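PDB 3EEF: N-carbamoylsarcosine amidase related protein, which binds zinc and is probably a hydrolase of the isochorismatase family, acting as an amidase on N-carbamoylsarcosine. Local coordinates for residues 140-145 against 165-170; 111-116 against 134-139. All coordinates share one frame; numbering follows the deposited sequence.

Interaction 1 (140-145 against 165-170); sequences VVEDAV and VKRSDE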
ATOM      1  N   VAL A 140       1.232  19.077  14.791  1.00 39.08           N
ATOM      2  CA  VAL A 140      -0.131  19.000  15.282  1.00 39.48           C
ATOM      3  C   VAL A 140      -0.538  20.315  15.968  1.00 40.68           C
ATOM      4  O   VAL A 140       0.204  20.849  16.766  1.00 41.36           O
ATOM      5  CB  VAL A 140      -0.257  17.849  16.288  1.00 41.46           C
ATOM      6  CG1 VAL A 140      -1.727  17.639  16.680  1.00 34.31           C
ATOM      7  CG2 VAL A 140       0.322  16.591  15.698  1.00 36.25           C
ATOM      8  N   VAL A 141      -1.706  20.845  15.626  1.00 43.05           N
ATOM      9  CA  VAL A 141      -2.219  22.071  16.227  1.00 41.61           C
ATOM     10  C   VAL A 141      -3.101  21.744  17.425  1.00 40.59           C
ATOM     11  O   VAL A 141      -4.285  21.531  17.256  1.00 40.23           O
ATOM     12  CB  VAL A 141      -2.994  22.882  15.183  1.00 44.90           C
ATOM     13  CG1 VAL A 141      -3.458  24.239  15.746  1.00 41.27           C
ATOM     14  CG2 VAL A 141      -2.114  23.064  13.957  1.00 41.11           C
ATOM     15  N   GLU A 142      -2.507  21.718  18.623  1.00 42.39           N
ATOM     16  CA  GLU A 142      -3.153  21.198  19.829  1.00 45.12           C
ATOM     17  C   GLU A 142      -4.586  21.678  20.059  1.00 46.39           C
ATOM     18  O   GLU A 142      -5.458  20.870  20.358  1.00 47.95           O
ATOM     19  CB  GLU A 142      -2.306  21.447  21.088  1.00 45.87           C
ATOM     20  CG  GLU A 142      -2.033  22.916  21.434  1.00 54.16           C
ATOM     21  CD  GLU A 142      -1.157  23.118  22.697  1.00 58.97           C
ATOM     22  OE1 GLU A 142      -0.840  22.154  23.427  1.00 58.02           O
ATOM     23  OE2 GLU A 142      -0.772  24.274  22.960  1.00 67.15           O
ATOM     24  N   ASP A 143      -4.830  22.969  19.867  1.00 45.08           N
ATOM     25  CA  ASP A 143      -6.136  23.562  20.145  1.00 48.30           C
ATOM     26  C   ASP A 143      -7.116  23.275  19.052  1.00 47.26           C
ATOM     27  O   ASP A 143      -8.319  23.524  19.205  1.00 48.75           O
ATOM     28  CB  ASP A 143      -6.062  25.090  20.418  1.00 48.40           C
ATOM     29  CG  ASP A 143      -5.417  25.864  19.297  1.00 51.98           C
ATOM     30  OD1 ASP A 143      -4.454  25.357  18.673  1.00 60.04           O
ATOM     31  OD2 ASP A 143      -5.878  26.992  19.036  1.00 55.77           O
ATOM     32  N   ALA A 144      -6.611  22.747  17.952  1.00 45.47           N
ATOM     33  CA  ALA A 144      -7.478  22.342  16.868  1.00 45.62           C
ATOM     34  C   ALA A 144      -7.641  20.820  16.835  1.00 46.26           C
ATOM     35  O   ALA A 144      -8.188  20.279  15.897  1.00 47.03           O
ATOM     36  CB  ALA A 144      -6.956  22.874  15.553  1.00 45.80           C
ATOM     37  N   VAL A 145      -7.207  20.139  17.890  1.00 47.57           N
ATOM     38  CA  VAL A 145      -7.413  18.688  18.020  1.00 48.81           C
ATOM     39  C   VAL A 145      -8.091  18.383  19.355  1.00 49.76           C
ATOM     40  O   VAL A 145      -7.742  18.962  20.374  1.00 47.70           O
ATOM     41  CB  VAL A 145      -6.080  17.947  17.898  1.00 49.30           C
ATOM     42  CG1 VAL A 145      -6.208  16.476  18.242  1.00 53.82           C
ATOM     43  CG2 VAL A 145      -5.551  18.105  16.488  1.00 46.33           C
ATOM     44  N   VAL A 165       4.383  20.281  18.350  1.00 48.54           N
ATOM     45  CA  VAL A 165       3.052  20.746  18.711  1.00 50.03           C
ATOM     46  C   VAL A 165       2.996  22.281  18.655  1.00 50.28           C
ATOM     47  O   VAL A 165       3.859  22.953  19.193  1.00 52.44           O
ATOM     48  CB  VAL A 165       2.716  20.267  20.137  1.00 51.98           C
ATOM     49  CG1 VAL A 165       1.320  20.700  20.542  1.00 50.03           C
ATOM     50  CG2 VAL A 165       2.879  18.742  20.250  1.00 47.62           C
ATOM     51  N   LYS A 166       1.982  22.828  17.999  1.00 51.29           N
ATOM     52  CA  LYS A 166       1.818  24.268  17.862  1.00 51.20           C
ATOM     53  C   LYS A 166       0.416  24.664  18.277  1.00 52.81           C
ATOM     54  O   LYS A 166      -0.438  23.796  18.441  1.00 54.23           O
ATOM     55  CB  LYS A 166       2.040  24.693  16.406  1.00 51.33           C
ATOM     56  CG  LYS A 166       3.484  24.542  15.905  1.00 55.69           C
ATOM     57  CD  LYS A 166       4.464  25.396  16.703  1.00 64.01           C
ATOM     58  CE  LYS A 166       5.781  25.606  15.953  1.00 70.92           C
ATOM     59  NZ  LYS A 166       6.868  26.056  16.881  1.00 76.45           N
ATOM     60  N   ARG A 167       0.180  25.969  18.421  1.00 52.19           N
ATOM     61  CA  ARG A 167      -1.159  26.493  18.653  1.00 52.82           C
ATOM     62  C   ARG A 167      -1.656  27.197  17.405  1.00 50.42           C
ATOM     63  O   ARG A 167      -0.866  27.606  16.549  1.00 45.71           O
ATOM     64  CB  ARG A 167      -1.191  27.435  19.851  1.00 54.08           C
ATOM     65  CG  ARG A 167      -0.441  26.891  21.051  1.00 61.44           C
ATOM     66  CD  ARG A 167      -0.802  27.594  22.342  1.00 66.29           C
ATOM     67  NE  ARG A 167      -1.928  26.935  23.001  1.00 72.12           N
ATOM     68  CZ  ARG A 167      -3.206  27.302  22.912  1.00 73.34           C
ATOM     69  NH1 ARG A 167      -3.583  28.354  22.185  1.00 80.49           N
ATOM     70  NH2 ARG A 167      -4.122  26.607  23.574  1.00 71.09           N
ATOM     71  N   SER A 168      -2.980  27.308  17.287  1.00 49.83           N
ATOM     72  CA  SER A 168      -3.570  27.851  16.071  1.00 53.21           C
ATOM     73  C   SER A 168      -3.055  29.264  15.807  1.00 56.42           C
ATOM     74  O   SER A 168      -2.794  29.612  14.665  1.00 54.56           O
ATOM     75  CB  SER A 168      -5.100  27.820  16.110  1.00 52.68           C
ATOM     76  OG  SER A 168      -5.618  28.406  17.279  1.00 54.60           O
ATOM     77  N   ASP A 169      -2.853  30.043  16.874  1.00 60.47           N
ATOM     78  CA  ASP A 169      -2.371  31.431  16.740  1.00 64.05           C
ATOM     79  C   ASP A 169      -0.903  31.575  16.322  1.00 63.86           C
ATOM     80  O   ASP A 169      -0.465  32.695  16.074  1.00 65.91           O
ATOM     81  CB  ASP A 169      -2.677  32.277  18.007  1.00 63.98           C
ATOM     82  CG  ASP A 169      -2.037  31.719  19.281  1.00 70.26           C
ATOM     83  OD1 ASP A 169      -0.952  31.100  19.220  1.00 79.21           O
ATOM     84  OD2 ASP A 169      -2.637  31.904  20.360  1.00 84.68           O
ATOM     85  N   GLU A 170      -0.153  30.471  16.257  1.00 63.04           N
ATOM     86  CA  GLU A 170       1.207  30.471  15.696  1.00 63.41           C
ATOM     87  C   GLU A 170       1.217  30.072  14.191  1.00 65.39           C
ATOM     88  O   GLU A 170       0.333  29.362  13.710  1.00 66.05           O
ATOM     89  CB  GLU A 170       2.104  29.541  16.505  1.00 62.61           C
ATOM     90  CG  GLU A 170       2.076  29.772  18.011  1.00 64.41           C
ATOM     91  CD  GLU A 170       2.805  28.674  18.785  1.00 72.39           C
ATOM     92  OE1 GLU A 170       2.248  27.575  18.948  1.00 68.84           O
ATOM     93  OE2 GLU A 170       3.941  28.908  19.239  1.00 77.16           O
TER

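Interaction 2 (111-116 against 134-139); sequences DTVVLI and RNYRII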
ATOM      1  N   ASP A 111       6.562  18.014   2.256  1.00 35.68           N
ATOM      2  CA  ASP A 111       7.470  17.300   3.158  1.00 38.07           C
ATOM      3  C   ASP A 111       7.043  17.339   4.639  1.00 36.78           C
ATOM      4  O   ASP A 111       7.658  16.693   5.483  1.00 38.33           O
ATOM      5  CB  ASP A 111       8.897  17.843   2.999  1.00 41.54           C
ATOM      6  CG  ASP A 111       9.010  19.300   3.427  1.00 49.34           C
ATOM      7  OD1 ASP A 111       8.018  19.839   3.959  1.00 53.88           O
ATOM      8  OD2 ASP A 111      10.081  19.901   3.219  1.00 62.23           O
ATOM      9  N   THR A 112       5.974  18.069   4.949  1.00 38.94           N
ATOM     10  CA  THR A 112       5.487  18.209   6.302  1.00 37.98           C
ATOM     11  C   THR A 112       3.976  18.203   6.266  1.00 39.04           C
ATOM     12  O   THR A 112       3.373  18.905   5.430  1.00 38.63           O
ATOM     13  CB  THR A 112       5.951  19.527   6.913  1.00 42.40           C
ATOM     14  OG1 THR A 112       7.373  19.597   6.831  1.00 44.40           O
ATOM     15  CG2 THR A 112       5.523  19.656   8.412  1.00 38.70           C
ATOM     16  N   VAL A 113       3.359  17.424   7.150  1.00 36.53           N
ATOM     17  CA  VAL A 113       1.908  17.464   7.283  1.00 37.25           C
ATOM     18  C   VAL A 113       1.544  18.191   8.535  1.00 36.78           C
ATOM     19  O   VAL A 113       2.156  17.995   9.589  1.00 38.07           O
ATOM     20  CB  VAL A 113       1.250  16.039   7.292  1.00 38.37           C
ATOM     21  CG1 VAL A 113       1.378  15.401   5.886  1.00 33.64           C
ATOM     22  CG2 VAL A 113       1.843  15.164   8.366  1.00 35.00           C
ATOM     23  N   VAL A 114       0.576  19.077   8.419  1.00 36.68           N
ATOM     24  CA  VAL A 114       0.017  19.724   9.614  1.00 37.07           C
ATOM     25  C   VAL A 114      -1.327  19.121   9.859  1.00 35.83           C
ATOM     26  O   VAL A 114      -2.173  19.120   8.968  1.00 37.72           O
ATOM     27  CB  VAL A 114      -0.136  21.234   9.434  1.00 39.15           C
ATOM     28  CG1 VAL A 114      -0.672  21.848  10.721  1.00 31.83           C
ATOM     29  CG2 VAL A 114       1.208  21.832   9.050  1.00 36.27           C
ATOM     30  N   LEU A 115      -1.516  18.585  11.053  1.00 38.73           N
ATOM     31  CA  LEU A 115      -2.702  17.769  11.376  1.00 40.50           C
ATOM     32  C   LEU A 115      -3.648  18.482  12.341  1.00 41.29           C
ATOM     33  O   LEU A 115      -3.240  18.934  13.395  1.00 40.42           O
ATOM     34  CB  LEU A 115      -2.265  16.451  12.027  1.00 38.65           C
ATOM     35  CG  LEU A 115      -1.382  15.528  11.221  1.00 39.34           C
ATOM     36  CD1 LEU A 115      -1.002  14.293  12.053  1.00 35.07           C
ATOM     37  CD2 LEU A 115      -2.102  15.125   9.936  1.00 39.46           C
ATOM     38  N   ILE A 116      -4.908  18.586  11.968  1.00 42.25           N
ATOM     39  CA  ILE A 116      -5.934  19.033  12.877  1.00 40.27           C
ATOM     40  C   ILE A 116      -7.167  18.138  12.729  1.00 40.81           C
ATOM     41  O   ILE A 116      -7.300  17.406  11.725  1.00 42.15           O
ATOM     42  CB  ILE A 116      -6.296  20.512  12.597  1.00 44.57           C
ATOM     43  CG1 ILE A 116      -7.032  20.680  11.273  1.00 41.32           C
ATOM     44  CG2 ILE A 116      -5.031  21.386  12.605  1.00 40.18           C
ATOM     45  CD1 ILE A 116      -7.452  22.137  11.009  1.00 45.34           C
ATOM     46  N   ARG A 134       5.837   7.216   5.808  1.00 35.87           N
ATOM     47  CA  ARG A 134       6.072   7.788   4.493  1.00 38.25           C
ATOM     48  C   ARG A 134       7.017   9.009   4.550  1.00 40.15           C
ATOM     49  O   ARG A 134       7.031   9.806   3.625  1.00 39.40           O
ATOM     50  CB  ARG A 134       4.725   8.201   3.887  1.00 37.80           C
ATOM     51  CG  ARG A 134       3.890   7.039   3.444  1.00 38.70           C
ATOM     52  CD  ARG A 134       2.424   7.379   3.362  1.00 42.73           C
ATOM     53  NE  ARG A 134       1.704   6.180   2.996  1.00 39.28           N
ATOM     54  CZ  ARG A 134       1.349   5.213   3.828  1.00 37.70           C
ATOM     55  NH1 ARG A 134       1.601   5.288   5.130  1.00 44.46           N
ATOM     56  NH2 ARG A 134       0.744   4.140   3.341  1.00 35.23           N
ATOM     57  N   ASN A 135       7.765   9.173   5.645  1.00 41.17           N
ATOM     58  CA  ASN A 135       8.855  10.147   5.730  1.00 42.04           C
ATOM     59  C   ASN A 135       8.452  11.625   5.680  1.00 41.53           C
ATOM     60  O   ASN A 135       9.278  12.477   5.374  1.00 45.16           O
ATOM     61  CB  ASN A 135       9.896   9.863   4.622  1.00 44.10           C
ATOM     62  CG  ASN A 135      11.331  10.286   5.005  1.00 46.96           C
ATOM     63  OD1 ASN A 135      11.792  10.082   6.141  1.00 43.70           O
ATOM     64  ND2 ASN A 135      12.052  10.851   4.030  1.00 41.16           N
ATOM     65  N   TYR A 136       7.200  11.933   5.986  1.00 39.73           N
ATOM     66  CA  TYR A 136       6.780  13.297   6.267  1.00 39.05           C
ATOM     67  C   TYR A 136       7.221  13.722   7.661  1.00 41.61           C
ATOM     68  O   TYR A 136       7.319  12.890   8.570  1.00 42.73           O
ATOM     69  CB  TYR A 136       5.257  13.415   6.180  1.00 38.55           C
ATOM     70  CG  TYR A 136       4.756  13.141   4.795  1.00 36.61           C
ATOM     71  CD1 TYR A 136       4.872  14.108   3.802  1.00 40.23           C
ATOM     72  CD2 TYR A 136       4.242  11.905   4.453  1.00 32.79           C
ATOM     73  CE1 TYR A 136       4.456  13.863   2.513  1.00 41.62           C
ATOM     74  CE2 TYR A 136       3.836  11.636   3.145  1.00 41.36           C
ATOM     75  CZ  TYR A 136       3.940  12.623   2.186  1.00 35.87           C
ATOM     76  OH  TYR A 136       3.538  12.387   0.900  1.00 42.15           O
ATOM     77  N   ARG A 137       7.486  15.013   7.835  1.00 42.44           N
ATOM     78  CA  ARG A 137       7.539  15.597   9.190  1.00 42.16           C
ATOM     79  C   ARG A 137       6.122  15.925   9.609  1.00 41.80           C
ATOM     80  O   ARG A 137       5.233  16.108   8.760  1.00 39.74           O
ATOM     81  CB  ARG A 137       8.389  16.865   9.254  1.00 44.37           C
ATOM     82  CG  ARG A 137       9.867  16.656   8.918  1.00 47.00           C
ATOM     83  CD  ARG A 137      10.625  15.834   9.986  1.00 51.43           C
ATOM     84  NE  ARG A 137      10.450  16.341  11.358  1.00 56.15           N
ATOM     85  CZ  ARG A 137      10.923  17.509  11.840  1.00 67.12           C
ATOM     86  NH1 ARG A 137      11.617  18.347  11.066  1.00 67.83           N
ATOM     87  NH2 ARG A 137      10.701  17.846  13.121  1.00 64.13           N
ATOM     88  N   ILE A 138       5.912  15.986  10.929  1.00 41.20           N
ATOM     89  CA  ILE A 138       4.582  16.101  11.480  1.00 36.64           C
ATOM     90  C   ILE A 138       4.440  17.266  12.450  1.00 36.42           C
ATOM     91  O   ILE A 138       5.252  17.418  13.360  1.00 38.31           O
ATOM     92  CB  ILE A 138       4.167  14.812  12.224  1.00 37.64           C
ATOM     93  CG1 ILE A 138       4.219  13.586  11.268  1.00 44.16           C
ATOM     94  CG2 ILE A 138       2.750  14.999  12.843  1.00 28.00           C
ATOM     95  CD1 ILE A 138       4.303  12.165  11.940  1.00 30.32           C
ATOM     96  N   ILE A 139       3.375  18.047  12.271  1.00 32.39           N
ATOM     97  CA  ILE A 139       3.008  19.114  13.163  1.00 36.58           C
ATOM     98  C   ILE A 139       1.560  18.888  13.518  1.00 37.92           C
ATOM     99  O   ILE A 139       0.761  18.540  12.648  1.00 38.37           O
ATOM    100  CB  ILE A 139       3.138  20.511  12.451  1.00 37.64           C
ATOM    101  CG1 ILE A 139       4.605  20.769  12.063  1.00 41.90           C
ATOM    102  CG2 ILE A 139       2.565  21.656  13.318  1.00 37.23           C
ATOM    103  CD1 ILE A 139       4.815  22.067  11.254  1.00 43.82           C
TER

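Interaction 1 (140-145 against 165-170)
Glu142, where the chain turns away from strand 137-141, reaches Val165 of the neighbouring parallel strand and Arg167 just after it, meeting something at every step. Its CB lies 3.7 Å from Val165 CG1, the two side chains crossing at about a right angle. With CG placed between the backbone N and the carbonyl carbon (chi1 62°), that methylene comes to 3.5 Å from Lys166 O. The chain runs on extended, and CD passes 4.1 Å from Val165 CG1. At the tip the carboxylate divides its work: OE1 stays near Val165 and forms a salt bridge with Lys154 of helix 153-161, while OE2 stands 2.9 Å from Arg167 NE. This second salt bridge carries only a weak hydrogen bond, bent to 128° at the hydrogen, and the carboxylate and guanidinium planes are turned 65° apart. Over one face of the same guanidinium lies Asp143 CG, and the two acids together would probably help to hold the arginine in place.

Asp143 also grips the backbone, its OD1 taking the N-H of Ser168 on the syn side at 2.8 Å. On the backbone, Lys166 is held by both its N-H and its C=O, N giving to Val140 O and O accepting from Glu142 N, each at 2.9 Å. Val141 turns to the other face, where its CG1 packs on the Ser168 backbone; helix 22-40 covers this side, Val34 touching both. Such a parallel ladder, followed by side-chain bonds to the loop where the chain turns away, completes one margin of the α/β sheet of the isochorismatase-like fold.

Interaction 2 (111-116 against 134-139)
Ile139 fits between Thr112 and Val114, two side chains on the same face of the adjacent parallel strand; strands 112-116 and 137-141, joined through helix 123-133, form a β-α-β unit. The fit is made branch by branch. Ile139 CD1 approaches Thr112 CG2 at 3.8 Å, whereas CB and CG2 lie against the two methyls of Val114, CB at 4.1 Å from Val114 CG2. Ile139 CG1 is anti to its carbonyl carbon (chi1 -63°), which puts that branch beside Thr112 CG2.

Thr112 also runs alongside Arg137, its OG1 3.8 Å from Arg137 CB, and the hydroxyl donates to Asp111 OD1 from above the carboxylate plane; that oxygen is bound by Lys2 N as well. An alanine in place of Thr112 would probably open a gap beside the Ile139 CD1 methyl and leave Asp111 OD1 without its hydroxyl donor.

On the opposite face Ile138 is the bump received by two neighbours. Val113 CG2 lies beside its CG1, the side chains pointing the same way, and Leu115 CD1 comes to 3.9 Å from its CG2. Helix 123-133 covers this face, with Ala131 resting on both Val113 and Ile138. Between the faces, four backbone hydrogen bonds alternate across the strands: Arg137 N to Asp111 O, Val113 N to Arg137 O, Ile139 N to Val113 O, and Leu115 N to Ile139 O at 2.8 Å.

Tyr136, just past the Schellman motif that ends the helix, closes the contact near Asp111. Its hydroxyl bonds to Asp102, Val113 CG1 approaches its ring obliquely, and the ring edge meets the backbone, CD1 lying 4.0 Å from Asp111 C.

Overall arrangement
From the N terminus, the chain lays down strands 3-8, 45-50 and 86-90 before it reaches segment 111-116, passes through helix 123-133 and returns at 134-139, where interaction 2 closes its loop. Segment 140-145 follows at once, beginning on the same strand, and after helix 153-161 the chain comes back at 165-170 to close interaction 1. The two loops therefore stand in series, neither crossing nor enclosing the other. Strand 137-141 is common to both, flanked in the parallel sheet by 112-116 and 164-166. The contacts also touch directly, through Val141 CG2 and Val114 CG1 at 3.7 Å and through Val145 against Ile116. Together they tie three adjacent strands of the sheet, away from the zinc site.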